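Local coordinates for protein BamaA.19900.a (Balamuthia mandrillaris, PDB 6VZZ) that phosphorylates glucose at the expense of ATP, as expected of a glucokinase, and binds beta-D-glucopyranose in a pocket of its actin-like ATPase fold, at residues S352-A355 / E356-H360; H312-F315 / L316-A320. One frame throughout, in Å; residues are numbered along the deposited sequence.

Contact 1: residues S352-A355 / E356-H360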
loop_
_atom_site.group_PDB
_atom_site.type_symbol
_atom_site.label_atom_id
_atom_site.label_comp_id
_atom_site.label_asym_id
_atom_site.label_seq_id
_atom_site.Cartn_x
_atom_site.Cartn_y
_atom_site.Cartn_z
ATOM N N SER A 352 10.680 -5.790 22.912
ATOM C CA SER A 352 9.468 -6.490 22.510
ATOM C C SER A 352 8.922 -5.930 21.205
ATOM O O SER A 352 8.440 -6.683 20.349
ATOM C CB SER A 352 8.425 -6.393 23.618
ATOM O OG SER A 352 9.043 -6.585 24.881
ATOM N N LEU A 353 8.998 -4.612 21.028
ATOM C CA LEU A 353 8.489 -4.014 19.800
ATOM C C LEU A 353 9.384 -4.340 18.614
ATOM O O LEU A 353 8.885 -4.635 17.522
ATOM C CB LEU A 353 8.352 -2.505 19.965
ATOM C CG LEU A 353 7.348 -2.105 21.041
ATOM C CD1 LEU A 353 7.171 -0.618 21.010
ATOM C CD2 LEU A 353 6.003 -2.803 20.830
ATOM N N ARG A 354 10.704 -4.286 18.810
ATOM C CA ARG A 354 11.631 -4.623 17.735
ATOM C C ARG A 354 11.540 -6.094 17.366
ATOM O O ARG A 354 11.599 -6.445 16.184
ATOM C CB ARG A 354 13.060 -4.283 18.140
ATOM C CG ARG A 354 13.344 -2.813 18.278
ATOM C CD ARG A 354 14.761 -2.634 18.755
ATOM N NE ARG A 354 15.732 -3.121 17.781
ATOM C CZ ARG A 354 16.199 -2.389 16.770
ATOM N NH1 ARG A 354 15.773 -1.143 16.596
ATOM N NH2 ARG A 354 17.095 -2.895 15.937
ATOM N N ALA A 355 11.414 -6.971 18.357
ATOM C CA ALA A 355 11.230 -8.383 18.051
ATOM C C ALA A 355 10.048 -8.584 17.110
ATOM O O ALA A 355 10.109 -9.410 16.193
ATOM C CB ALA A 355 11.041 -9.175 19.341
ATOM N N GLU A 356 8.975 -7.814 17.305
ATOM C CA GLU A 356 7.822 -7.908 16.419
ATOM C C GLU A 356 8.114 -7.300 15.052
ATOM O O GLU A 356 7.782 -7.897 14.020
ATOM C CB GLU A 356 6.617 -7.223 17.060
ATOM C CG GLU A 356 5.439 -7.030 16.113
ATOM C CD GLU A 356 4.948 -8.335 15.509
ATOM O OE1 GLU A 356 4.567 -8.333 14.325
ATOM O OE2 GLU A 356 4.956 -9.371 16.211
ATOM N N PHE A 357 8.748 -6.121 15.024
ATOM C CA PHE A 357 8.898 -5.395 13.769
ATOM C C PHE A 357 9.838 -6.116 12.803
ATOM O O PHE A 357 9.607 -6.108 11.590
ATOM C CB PHE A 357 9.387 -3.974 14.036
ATOM C CG PHE A 357 9.565 -3.156 12.783
ATOM C CD1 PHE A 357 8.471 -2.579 12.157
ATOM C CD2 PHE A 357 10.822 -2.970 12.227
ATOM C CE1 PHE A 357 8.628 -1.836 10.998
ATOM C CE2 PHE A 357 10.985 -2.233 11.073
ATOM C CZ PHE A 357 9.890 -1.661 10.456
ATOM N N PHE A 358 10.897 -6.738 13.304
ATOM C CA PHE A 358 11.811 -7.484 12.445
ATOM C C PHE A 358 11.454 -8.967 12.320
ATOM O O PHE A 358 12.264 -9.742 11.806
ATOM C CB PHE A 358 13.249 -7.324 12.952
ATOM C CG PHE A 358 13.710 -5.905 12.960
ATOM C CD1 PHE A 358 14.040 -5.267 11.770
ATOM C CD2 PHE A 358 13.776 -5.186 14.142
ATOM C CE1 PHE A 358 14.440 -3.951 11.759
ATOM C CE2 PHE A 358 14.184 -3.859 14.142
ATOM C CZ PHE A 358 14.511 -3.240 12.947
ATOM N N ASP A 359 10.263 -9.378 12.762
ATOM C CA ASP A 359 9.807 -10.766 12.643
ATOM C C ASP A 359 9.217 -10.965 11.244
ATOM O O ASP A 359 8.002 -10.891 11.016
ATOM C CB ASP A 359 8.804 -11.066 13.755
ATOM C CG ASP A 359 8.231 -12.481 13.703
ATOM O OD1 ASP A 359 8.410 -13.199 12.703
ATOM O OD2 ASP A 359 7.589 -12.881 14.698
ATOM N N HIS A 360 10.100 -11.241 10.283
ATOM C CA HIS A 360 9.690 -11.382 8.891
ATOM C C HIS A 360 10.773 -12.126 8.128
ATOM O O HIS A 360 11.961 -11.955 8.423
ATOM C CB HIS A 360 9.428 -10.013 8.241
ATOM C CG HIS A 360 8.538 -10.081 7.038
ATOM N ND1 HIS A 360 9.006 -10.422 5.787
ATOM C CD2 HIS A 360 7.205 -9.870 6.898
ATOM C CE1 HIS A 360 8.001 -10.424 4.929
ATOM N NE2 HIS A 360 6.900 -10.084 5.575
#
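Arg354 and Phe358 both send CG anti to their own carbonyl carbon (chi1 -68° and -60°), and a bend at chi3 of Arg354 then swings its guanidinium across to the ring one turn further on. The two side chains run next to each other in the same direction. Phe358 CE2 sits over the centre of one guanidinium face, 3.6 Å from Arg354 CZ, with the two planes turned 48° apart, so the ring meets the flat group with one corner. The arginine also makes a cation-pi contact with Trp171. Phe357 CD2 stands 3.7 Å above the Phe358 ring, over its centre, while Phe358 CE1 lies in plane at the edge of the Phe357 ring.

This is the C-terminal end of helix 350-357. Glu356 N bonds to Ser352 O at 3.3 Å and Phe357 N to Leu353 O at 2.9 Å; the last rung, Phe358 N to Arg354 O at 3.0 Å, is nearly straight even though Phe358 has already left helical phi/psi. Asp359 then centres an inverse gamma turn. The carboxylate of Glu356 leads away from residues 352-355, to salt bridges with Arg318 and Lys321 of helix 303-327; Lys321 also hydrogen-bonds to Asp359 O, which ties the turn to the same helix. Just past the helix, His360 packs on His221 of the second subunit, a glucose-pocket residue there.

Contact 2: residues H312-F315 / L316-A320; sequences HFKF and LMRIA
From His312 to Ala320 the chain is regular alpha helix, with Leu316 N bonded to His312 O, Met317 N to Phe313 O at 2.9 Å, Arg318 N to Lys314 O, and Ile319 N to Phe315 O at 3.1 Å. On one face Phe315 and Arg318 lie side by side. The guanidinium carbon Arg318 CZ stands over the face of the Phe315 ring, 4.6 Å from its centroid and 18° off the ring normal: a cation-pi pair. The two planes are 41° apart, which brings Arg318 NH2 down to 3.8 Å from Phe315 CE2. The arginine leaves the helix with CG anti to the backbone N (chi1 -176°) and bends at chi3, and this carries NH1 alongside the lysine chain, 3.8 Å from Lys314 CG.

Elsewhere on the helix, Phe313 and Leu316 run in the same direction, and the methyl Leu316 CD2 touches the ring at Phe313 CD1, 3.5 Å away. Leu316 also reaches Leu189, Val191 and Leu334, while Phe313 and Met317 meet Leu353. Helix 303-327 thus lies between strands 186-191 and 331-335 of the six-stranded mixed sheet and helix 350-357, as a layer of the actin-like ATPase fold.

Lys314 NZ and Arg318 NH1 are 4.8 Å apart, yet both form salt bridges with Glu237 OE1, and this shared carboxylate would offset their like charges. Arg318 NE has Glu356 as its partner and NH2 the carbonyl of Ser225, so each guanidinium nitrogen of this buried arginine is satisfied, its rotation is fixed, and it probably stays protonated.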
loop_
_atom_site.group_PDB
_atom_site.type_symbol
_atom_site.label_atom_id
_atom_site.label_comp_id
_atom_site.label_asym_id
_atom_site.label_seq_id
_atom_site.Cartn_x
_atom_site.Cartn_y
_atom_site.Cartn_z
ATOM N N HIS A 312 -1.448 -4.269 21.970
ATOM C CA HIS A 312 -1.847 -3.094 21.203
ATOM C C HIS A 312 -0.700 -2.625 20.316
ATOM O O HIS A 312 -0.829 -2.555 19.089
ATOM C CB HIS A 312 -2.293 -2.004 22.181
ATOM C CG HIS A 312 -2.656 -0.703 21.544
ATOM N ND1 HIS A 312 -3.780 -0.541 20.763
ATOM C CD2 HIS A 312 -2.065 0.513 21.611
ATOM C CE1 HIS A 312 -3.853 0.716 20.361
ATOM N NE2 HIS A 312 -2.823 1.376 20.859
ATOM N N PHE A 313 0.459 -2.364 20.923
ATOM C CA PHE A 313 1.590 -1.865 20.154
ATOM C C PHE A 313 2.226 -2.952 19.311
ATOM O O PHE A 313 2.820 -2.653 18.266
ATOM C CB PHE A 313 2.617 -1.229 21.078
ATOM C CG PHE A 313 2.444 0.241 21.207
ATOM C CD1 PHE A 313 2.691 1.068 20.124
ATOM C CD2 PHE A 313 2.002 0.802 22.385
ATOM C CE1 PHE A 313 2.519 2.429 20.220
ATOM C CE2 PHE A 313 1.827 2.169 22.483
ATOM C CZ PHE A 313 2.085 2.982 21.398
ATOM N N LYS A 314 2.112 -4.212 19.733
ATOM C CA LYS A 314 2.607 -5.300 18.900
ATOM C C LYS A 314 1.921 -5.294 17.540
ATOM O O LYS A 314 2.576 -5.407 16.498
ATOM C CB LYS A 314 2.410 -6.640 19.606
ATOM C CG LYS A 314 2.898 -7.817 18.787
ATOM C CD LYS A 314 3.452 -8.929 19.663
ATOM C CE LYS A 314 2.352 -9.801 20.232
ATOM N NZ LYS A 314 2.899 -11.074 20.818
ATOM N N PHE A 315 0.599 -5.126 17.525
ATOM C CA PHE A 315 -0.098 -5.147 16.246
ATOM C C PHE A 315 0.136 -3.869 15.459
ATOM O O PHE A 315 0.103 -3.897 14.225
ATOM C CB PHE A 315 -1.587 -5.403 16.447
ATOM C CG PHE A 315 -1.919 -6.856 16.576
ATOM C CD1 PHE A 315 -1.778 -7.505 17.798
ATOM C CD2 PHE A 315 -2.335 -7.585 15.473
ATOM C CE1 PHE A 315 -2.063 -8.859 17.918
ATOM C CE2 PHE A 315 -2.621 -8.928 15.583
ATOM C CZ PHE A 315 -2.488 -9.573 16.809
ATOM N N LEU A 316 0.390 -2.749 16.137
ATOM C CA LEU A 316 0.845 -1.567 15.410
ATOM C C LEU A 316 2.173 -1.845 14.713
ATOM O O LEU A 316 2.357 -1.485 13.546
ATOM C CB LEU A 316 0.976 -0.370 16.354
ATOM C CG LEU A 316 1.642 0.850 15.704
ATOM C CD1 LEU A 316 0.731 1.470 14.664
ATOM C CD2 LEU A 316 2.042 1.870 16.742
ATOM N N MET A 317 3.101 -2.513 15.404
ATOM C CA MET A 317 4.365 -2.861 14.767
ATOM C C MET A 317 4.173 -3.858 13.625
ATOM O O MET A 317 4.943 -3.839 12.661
ATOM C CB MET A 317 5.345 -3.423 15.798
ATOM C CG MET A 317 5.860 -2.410 16.806
ATOM S SD MET A 317 6.843 -1.097 16.049
ATOM C CE MET A 317 5.780 0.318 16.271
ATOM N N ARG A 318 3.164 -4.733 13.705
ATOM C CA ARG A 318 2.996 -5.732 12.649
ATOM C C ARG A 318 2.468 -5.109 11.360
ATOM O O ARG A 318 2.928 -5.461 10.266
ATOM C CB ARG A 318 2.069 -6.852 13.106
ATOM C CG ARG A 318 1.947 -7.963 12.086
ATOM C CD ARG A 318 1.378 -9.221 12.720
ATOM N NE ARG A 318 2.009 -9.469 14.008
ATOM C CZ ARG A 318 1.538 -10.295 14.936
ATOM N NH1 ARG A 318 2.181 -10.421 16.088
ATOM N NH2 ARG A 318 0.418 -10.975 14.723
ATOM N N ILE A 319 1.494 -4.201 11.452
ATOM C CA ILE A 319 1.014 -3.556 10.236
ATOM C C ILE A 319 2.091 -2.632 9.677
ATOM O O ILE A 319 2.274 -2.529 8.458
ATOM C CB ILE A 319 -0.322 -2.820 10.499
ATOM C CG1 ILE A 319 -0.869 -2.151 9.230
ATOM C CG2 ILE A 319 -0.168 -1.758 11.568
ATOM C CD1 ILE A 319 -0.972 -3.066 8.031
ATOM N N ALA A 320 2.849 -1.972 10.554
ATOM C CA ALA A 320 3.911 -1.100 10.073
ATOM C C ALA A 320 5.000 -1.899 9.369
ATOM O O ALA A 320 5.505 -1.478 8.320
ATOM C CB ALA A 320 4.487 -0.287 11.233
#

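How the contacts relate
Contact 2 comes first along the chain, in the middle of the long helix 303-327; contact 1 follows at the C-terminal end of the short helix 350-357, beyond strand 331-335. Their centres are about 9 Å apart, on the same side of the chain's centre, and the two helices touch. The salt bridge between Glu356 OE1 and Arg318 NE, 2.8 Å long, joins them, and beside it Glu356 CG packs 3.6 Å from Met317 CB. Contact 2 is the inner, buried layer against the sheet and contact 1 the outer one, leading into a loop that meets the second subunit. Together they link the sheet, through two helices, to the subunit interface.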